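Local coordinates for protein DNA ligase (Alteromonas mediterranea, PDB 6GDR) that probably seals breaks in the DNA backbone as a compact Lig E-type DNA ligase, and holds adenosine monophosphate in its nucleotide pocket, at residues Glu28-Glu33 with His193-Phe198; Ile24-Tyr29 with Ser170-Leu175. All coordinates share one frame; numbering follows the deposited sequence.

Contact 1. Residues Glu28-Glu33 with His193-Phe198. With AMP (adenosine monophosphate), chain G.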
loop_
_atom_site.group_PDB
_atom_site.type_symbol
_atom_site.label_atom_id
_atom_site.label_comp_id
_atom_site.label_asym_id
_atom_site.label_seq_id
_atom_site.Cartn_x
_atom_site.Cartn_y
_atom_site.Cartn_z
ATOM N N GLU D 28 15.022 14.725 7.935
ATOM C CA GLU D 28 15.872 14.173 6.888
ATOM C C GLU D 28 15.090 13.386 5.841
ATOM O O GLU D 28 15.703 12.746 4.981
ATOM C CB GLU D 28 16.944 13.270 7.507
ATOM C CG GLU D 28 17.713 13.904 8.654
ATOM C CD GLU D 28 18.728 12.960 9.265
ATOM O OE1 GLU D 28 18.980 11.890 8.672
ATOM O OE2 GLU D 28 19.272 13.285 10.342
ATOM N N TYR D 29 13.760 13.421 5.892
ATOM C CA TYR D 29 12.921 12.625 5.011
ATOM C C TYR D 29 11.994 13.517 4.197
ATOM O O TYR D 29 11.521 14.553 4.675
ATOM C CB TYR D 29 12.066 11.628 5.804
ATOM C CG TYR D 29 12.847 10.545 6.505
ATOM C CD1 TYR D 29 13.472 10.787 7.721
ATOM C CD2 TYR D 29 12.946 9.273 5.960
ATOM C CE1 TYR D 29 14.183 9.794 8.369
ATOM C CE2 TYR D 29 13.652 8.275 6.598
ATOM C CZ TYR D 29 14.269 8.539 7.804
ATOM O OH TYR D 29 14.975 7.546 8.444
ATOM N N TRP D 30 11.739 13.099 2.960
ATOM C CA TRP D 30 10.616 13.625 2.200
ATOM C C TRP D 30 9.358 12.867 2.601
ATOM O O TRP D 30 9.332 11.633 2.570
ATOM C CB TRP D 30 10.851 13.484 0.695
ATOM C CG TRP D 30 11.704 14.557 0.090
ATOM C CD1 TRP D 30 12.886 14.387 -0.570
ATOM C CD2 TRP D 30 11.438 15.965 0.079
ATOM N NE1 TRP D 30 13.374 15.601 -0.987
ATOM C CE2 TRP D 30 12.504 16.586 -0.602
ATOM C CE3 TRP D 30 10.403 16.761 0.580
ATOM C CZ2 TRP D 30 12.565 17.964 -0.794
ATOM C CZ3 TRP D 30 10.465 18.129 0.388
ATOM C CH2 TRP D 30 11.538 18.717 -0.292
ATOM N N VAL D 31 8.322 13.601 2.988
ATOM C CA VAL D 31 7.056 13.007 3.400
ATOM C C VAL D 31 6.075 13.104 2.242
ATOM O O VAL D 31 6.075 14.087 1.490
ATOM C CB VAL D 31 6.492 13.699 4.656
ATOM C CG1 VAL D 31 5.297 12.924 5.195
ATOM C CG2 VAL D 31 7.571 13.834 5.722
ATOM N N SER D 32 5.243 12.078 2.094
ATOM C CA SER D 32 4.208 12.075 1.072
ATOM C C SER D 32 3.092 11.147 1.525
ATOM O O SER D 32 3.319 10.212 2.297
ATOM C CB SER D 32 4.755 11.629 -0.288
ATOM O OG SER D 32 5.257 10.307 -0.228
ATOM N N GLU D 33 1.886 11.420 1.037
ATOM C CA GLU D 33 0.728 10.605 1.374
ATOM C C GLU D 33 0.786 9.287 0.616
ATOM O O GLU D 33 1.009 9.269 -0.598
ATOM C CB GLU D 33 -0.562 11.353 1.038
ATOM C CG GLU D 33 -1.834 10.547 1.270
ATOM C CD GLU D 33 -3.090 11.363 1.029
ATOM O OE1 GLU D 33 -3.041 12.600 1.198
ATOM O OE2 GLU D 33 -4.127 10.769 0.667
ATOM N N HIS D 193 10.622 9.026 2.811
ATOM C CA HIS D 193 11.756 8.654 1.974
ATOM C C HIS D 193 12.919 9.579 2.298
ATOM O O HIS D 193 12.809 10.799 2.138
ATOM C CB HIS D 193 11.393 8.733 0.489
ATOM C CG HIS D 193 12.219 7.838 -0.380
ATOM N ND1 HIS D 193 11.778 7.375 -1.601
ATOM C CD2 HIS D 193 13.457 7.317 -0.206
ATOM C CE1 HIS D 193 12.708 6.608 -2.141
ATOM N NE2 HIS D 193 13.737 6.557 -1.315
ATOM N N HIS D 194 14.027 8.998 2.750
ATOM C CA HIS D 194 15.183 9.791 3.143
ATOM C C HIS D 194 15.737 10.553 1.946
ATOM O O HIS D 194 15.900 9.995 0.856
ATOM C CB HIS D 194 16.254 8.883 3.743
ATOM C CG HIS D 194 17.151 9.572 4.722
ATOM N ND1 HIS D 194 18.437 9.957 4.412
ATOM C CD2 HIS D 194 16.945 9.945 6.008
ATOM C CE1 HIS D 194 18.986 10.535 5.465
ATOM N NE2 HIS D 194 18.102 10.542 6.445
ATOM N N LYS D 195 16.037 11.836 2.159
ATOM C CA LYS D 195 16.455 12.700 1.057
ATOM C C LYS D 195 17.816 12.285 0.513
ATOM O O LYS D 195 17.986 12.119 -0.700
ATOM C CB LYS D 195 16.490 14.156 1.524
ATOM C CG LYS D 195 15.212 14.633 2.198
ATOM C CD LYS D 195 15.319 16.090 2.623
ATOM C CE LYS D 195 14.064 16.550 3.345
ATOM N NZ LYS D 195 14.208 17.924 3.900
ATOM N N LYS D 196 18.799 12.111 1.398
ATOM C CA LYS D 196 20.181 11.858 1.007
ATOM C C LYS D 196 20.508 10.371 0.915
ATOM O O LYS D 196 21.669 9.985 1.106
ATOM C CB LYS D 196 21.133 12.544 1.989
ATOM C CG LYS D 196 20.946 12.097 3.434
ATOM C CD LYS D 196 21.972 12.713 4.369
ATOM C CE LYS D 196 22.587 11.660 5.279
ATOM N N ALA D 197 19.523 9.528 0.623
ATOM C CA ALA D 197 19.709 8.085 0.588
ATOM C C ALA D 197 19.725 7.588 -0.851
ATOM O O ALA D 197 18.955 8.063 -1.692
ATOM C CB ALA D 197 18.604 7.373 1.367
ATOM N N PHE D 198 20.605 6.629 -1.124
ATOM C CA PHE D 198 20.680 5.997 -2.432
ATOM C C PHE D 198 19.720 4.818 -2.501
ATOM O O PHE D 198 19.389 4.198 -1.487
ATOM C CB PHE D 198 22.105 5.520 -2.725
ATOM C CG PHE D 198 23.124 6.626 -2.788
ATOM C CD1 PHE D 198 24.441 6.390 -2.424
ATOM C CD2 PHE D 198 22.774 7.895 -3.217
ATOM C CE1 PHE D 198 25.384 7.398 -2.482
ATOM C CE2 PHE D 198 23.713 8.907 -3.277
ATOM C CZ PHE D 198 25.019 8.658 -2.909
HETATM P P AMP G . 2.930 -1.982 1.226
HETATM O O1P AMP G . 1.816 -1.028 0.861
HETATM O O2P AMP G . 3.089 -2.401 2.669
HETATM O "O5'" AMP G . 4.318 -1.334 0.733
HETATM C "C5'" AMP G . 4.337 0.019 0.288
HETATM C "C4'" AMP G . 3.754 0.115 -1.120
HETATM O "O4'" AMP G . 2.939 1.287 -1.230
HETATM C "C3'" AMP G . 4.794 0.181 -2.226
HETATM O "O3'" AMP G . 4.764 -1.028 -2.992
HETATM C "C2'" AMP G . 4.414 1.380 -3.073
HETATM O "O2'" AMP G . 4.284 1.025 -4.451
HETATM C "C1'" AMP G . 3.073 1.862 -2.533
HETATM N N9 AMP G . 2.892 3.336 -2.435
HETATM C C8 AMP G . 1.685 3.925 -2.556
HETATM N N7 AMP G . 1.782 5.272 -2.428
HETATM C C5 AMP G . 3.075 5.564 -2.221
HETATM C C6 AMP G . 3.857 6.802 -2.005
HETATM N N6 AMP G . 3.244 8.004 -1.986
HETATM N N1 AMP G . 5.189 6.688 -1.827
HETATM C C2 AMP G . 5.806 5.492 -1.843
HETATM N N3 AMP G . 5.151 4.330 -2.033
HETATM C C4 AMP G . 3.810 4.292 -2.229
#
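H194 carries its CG anti to the backbone N (chi1 -153°) while E28 has its CG anti to its own carbonyl carbon (chi1 -50°), and the two side chains run side by side in the same direction. There NE2 of H194 donates to OE1 of E28 at 2.7 Å, meeting the anti lone pair close to the imidazole plane. The same imidazole turns an edge to the Y29 ring, an edge-to-face pair with planes at 84°, its CD2 3.5 Å from CZ of Y29. An alanine in place of H194 would probably leave OE1 of E28 without this donor and open a gap over that face of the tyrosine. K195 crosses W30 at about a right angle: its CG lies over the five-membered ring, 3.6 Å from CD1 of W30, and NZ stands over the six-membered ring in a cation-pi contact. Backbone bonds fix the register, W30 N to H193 O and H193 N back to W30 O, with K195 N to E28 O just past the strand end. Beyond, S32 and E33 reach AMP, E33 O lying 2.9 Å from its N6. Strand 29-34 thus edges the sheet beside strand 189-194, with helix 142-154 against W30, H193 and K195.

Contact 2. Residues Ile24-Tyr29 with Ser170-Leu175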
loop_
_atom_site.group_PDB
_atom_site.type_symbol
_atom_site.label_atom_id
_atom_site.label_comp_id
_atom_site.label_asym_id
_atom_site.label_seq_id
_atom_site.Cartn_x
_atom_site.Cartn_y
_atom_site.Cartn_z
ATOM N N ILE D 24 14.600 8.031 14.423
ATOM C CA ILE D 24 14.836 8.741 13.173
ATOM C C ILE D 24 14.562 10.229 13.359
ATOM O O ILE D 24 13.749 10.643 14.198
ATOM C CB ILE D 24 13.979 8.170 12.026
ATOM C CG1 ILE D 24 12.488 8.348 12.332
ATOM C CG2 ILE D 24 14.341 6.709 11.762
ATOM C CD1 ILE D 24 11.569 7.846 11.242
ATOM N N ASN D 25 15.257 11.047 12.569
ATOM C CA ASN D 25 15.009 12.483 12.496
ATOM C C ASN D 25 14.171 12.746 11.251
ATOM O O ASN D 25 14.668 12.635 10.125
ATOM C CB ASN D 25 16.319 13.266 12.459
ATOM C CG ASN D 25 16.101 14.762 12.317
ATOM O OD1 ASN D 25 14.981 15.253 12.456
ATOM N ND2 ASN D 25 17.174 15.495 12.045
ATOM N N ILE D 26 12.900 13.101 11.457
ATOM C CA ILE D 26 11.972 13.233 10.336
ATOM C C ILE D 26 12.440 14.306 9.364
ATOM O O ILE D 26 12.161 14.227 8.161
ATOM C CB ILE D 26 10.547 13.524 10.849
ATOM C CG1 ILE D 26 10.080 12.383 11.757
ATOM C CG2 ILE D 26 9.586 13.722 9.667
ATOM C CD1 ILE D 26 8.657 12.517 12.245
ATOM N N ALA D 27 13.154 15.321 9.856
ATOM C CA ALA D 27 13.589 16.411 8.991
ATOM C C ALA D 27 14.457 15.927 7.836
ATOM O O ALA D 27 14.612 16.652 6.848
ATOM C CB ALA D 27 14.349 17.456 9.808
ATOM N N GLU D 28 15.022 14.725 7.935
ATOM C CA GLU D 28 15.872 14.173 6.888
ATOM C C GLU D 28 15.090 13.386 5.841
ATOM O O GLU D 28 15.703 12.746 4.981
ATOM C CB GLU D 28 16.944 13.270 7.507
ATOM C CG GLU D 28 17.713 13.904 8.654
ATOM C CD GLU D 28 18.728 12.960 9.265
ATOM O OE1 GLU D 28 18.980 11.890 8.672
ATOM O OE2 GLU D 28 19.272 13.285 10.342
ATOM N N TYR D 29 13.760 13.421 5.892
ATOM C CA TYR D 29 12.921 12.625 5.011
ATOM C C TYR D 29 11.994 13.517 4.197
ATOM O O TYR D 29 11.521 14.553 4.675
ATOM C CB TYR D 29 12.066 11.628 5.804
ATOM C CG TYR D 29 12.847 10.545 6.505
ATOM C CD1 TYR D 29 13.472 10.787 7.721
ATOM C CD2 TYR D 29 12.946 9.273 5.960
ATOM C CE1 TYR D 29 14.183 9.794 8.369
ATOM C CE2 TYR D 29 13.652 8.275 6.598
ATOM C CZ TYR D 29 14.269 8.539 7.804
ATOM O OH TYR D 29 14.975 7.546 8.444
ATOM N N SER D 170 8.543 18.199 10.690
ATOM C CA SER D 170 9.615 18.433 11.652
ATOM C C SER D 170 9.550 17.414 12.786
ATOM O O SER D 170 10.213 16.374 12.726
ATOM C CB SER D 170 9.535 19.860 12.199
ATOM O OG SER D 170 8.287 20.077 12.836
ATOM N N SER D 171 8.748 17.689 13.813
ATOM C CA SER D 171 8.691 16.827 14.984
ATOM C C SER D 171 7.969 15.520 14.666
ATOM O O SER D 171 7.254 15.396 13.668
ATOM C CB SER D 171 7.980 17.539 16.136
ATOM O OG SER D 171 8.528 18.828 16.347
ATOM N N VAL D 172 8.161 14.532 15.544
ATOM C CA VAL D 172 7.352 13.322 15.459
ATOM C C VAL D 172 5.898 13.648 15.761
ATOM O O VAL D 172 4.984 12.991 15.247
ATOM C CB VAL D 172 7.899 12.235 16.405
ATOM C CG1 VAL D 172 9.374 11.973 16.124
ATOM C CG2 VAL D 172 7.687 12.627 17.861
ATOM N N ASN D 173 5.657 14.663 16.593
ATOM C CA ASN D 173 4.292 15.103 16.851
ATOM C C ASN D 173 3.643 15.631 15.579
ATOM O O ASN D 173 2.453 15.400 15.336
ATOM C CB ASN D 173 4.290 16.174 17.942
ATOM C CG ASN D 173 2.904 16.448 18.490
ATOM O OD1 ASN D 173 2.161 17.268 17.951
ATOM N ND2 ASN D 173 2.550 15.761 19.570
ATOM N N ALA D 174 4.411 16.345 14.752
ATOM C CA ALA D 174 3.888 16.813 13.473
ATOM C C ALA D 174 3.505 15.640 12.581
ATOM O O ALA D 174 2.527 15.716 11.826
ATOM C CB ALA D 174 4.921 17.699 12.777
ATOM N N LEU D 175 4.263 14.545 12.655
ATOM C CA LEU D 175 3.938 13.360 11.868
ATOM C C LEU D 175 2.637 12.730 12.345
ATOM O O LEU D 175 1.767 12.387 11.537
ATOM C CB LEU D 175 5.084 12.352 11.950
ATOM C CG LEU D 175 4.970 11.130 11.035
ATOM C CD1 LEU D 175 5.435 11.473 9.630
ATOM C CD2 LEU D 175 5.756 9.953 11.593
#
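I26 points its side chain at the start of helix 172-184 and makes nearly all of this contact. Its CG1 is anti to the carbonyl carbon (chi1 -60°), and with chi2 at -176° the chain runs on extended to CD1, the atom that does most of the touching. CD1 sits 3.6 Å from CB of L175 and 4.0 Å from CG1 of V172, and it also meets the backbone at V172 CA and S171 O. Nearer the main chain, CB of I26 rests 3.4 Å from O of S170. I26 and L175 are buried, and L169 packs on both. The I26 end is shaped by a short 3-10 turn, residues 26-28, opened by an Asx turn in which OD1 of N25 accepts from N of A27 at 3.2 Å, the donor standing above the amide plane. Across from it S171 occupies the N-cap position of the helix, though its side chain makes no capping bond. The outer side is much looser. A27 comes near S170 mainly through backbone, its N 4.2 Å from O of S170, and CB of S170 points away from the turn. A27, S170 and V172 line this solvent-facing border.

Contacts 1 and 2 lie 11 Å apart between centres and start from the same piece of chain: residues 24-29 lead straight into strand 29-34, so E28 and Y29 fall within both ranges, although their touching is done in contact 1. Their partners come in the order 170-175, then 193-198, because helix 172-184 is followed directly by strand 189-194. The start of strand 29-34 pairs with strand 189-194, while the loop just before it packs on the helix, and a weak hydrogen bond from K195 NZ to A27 O ties the two contacts together. All four segments fall in the ATP-dependent ligase domain range. Contact 1 continues along its strand to the AMP pocket.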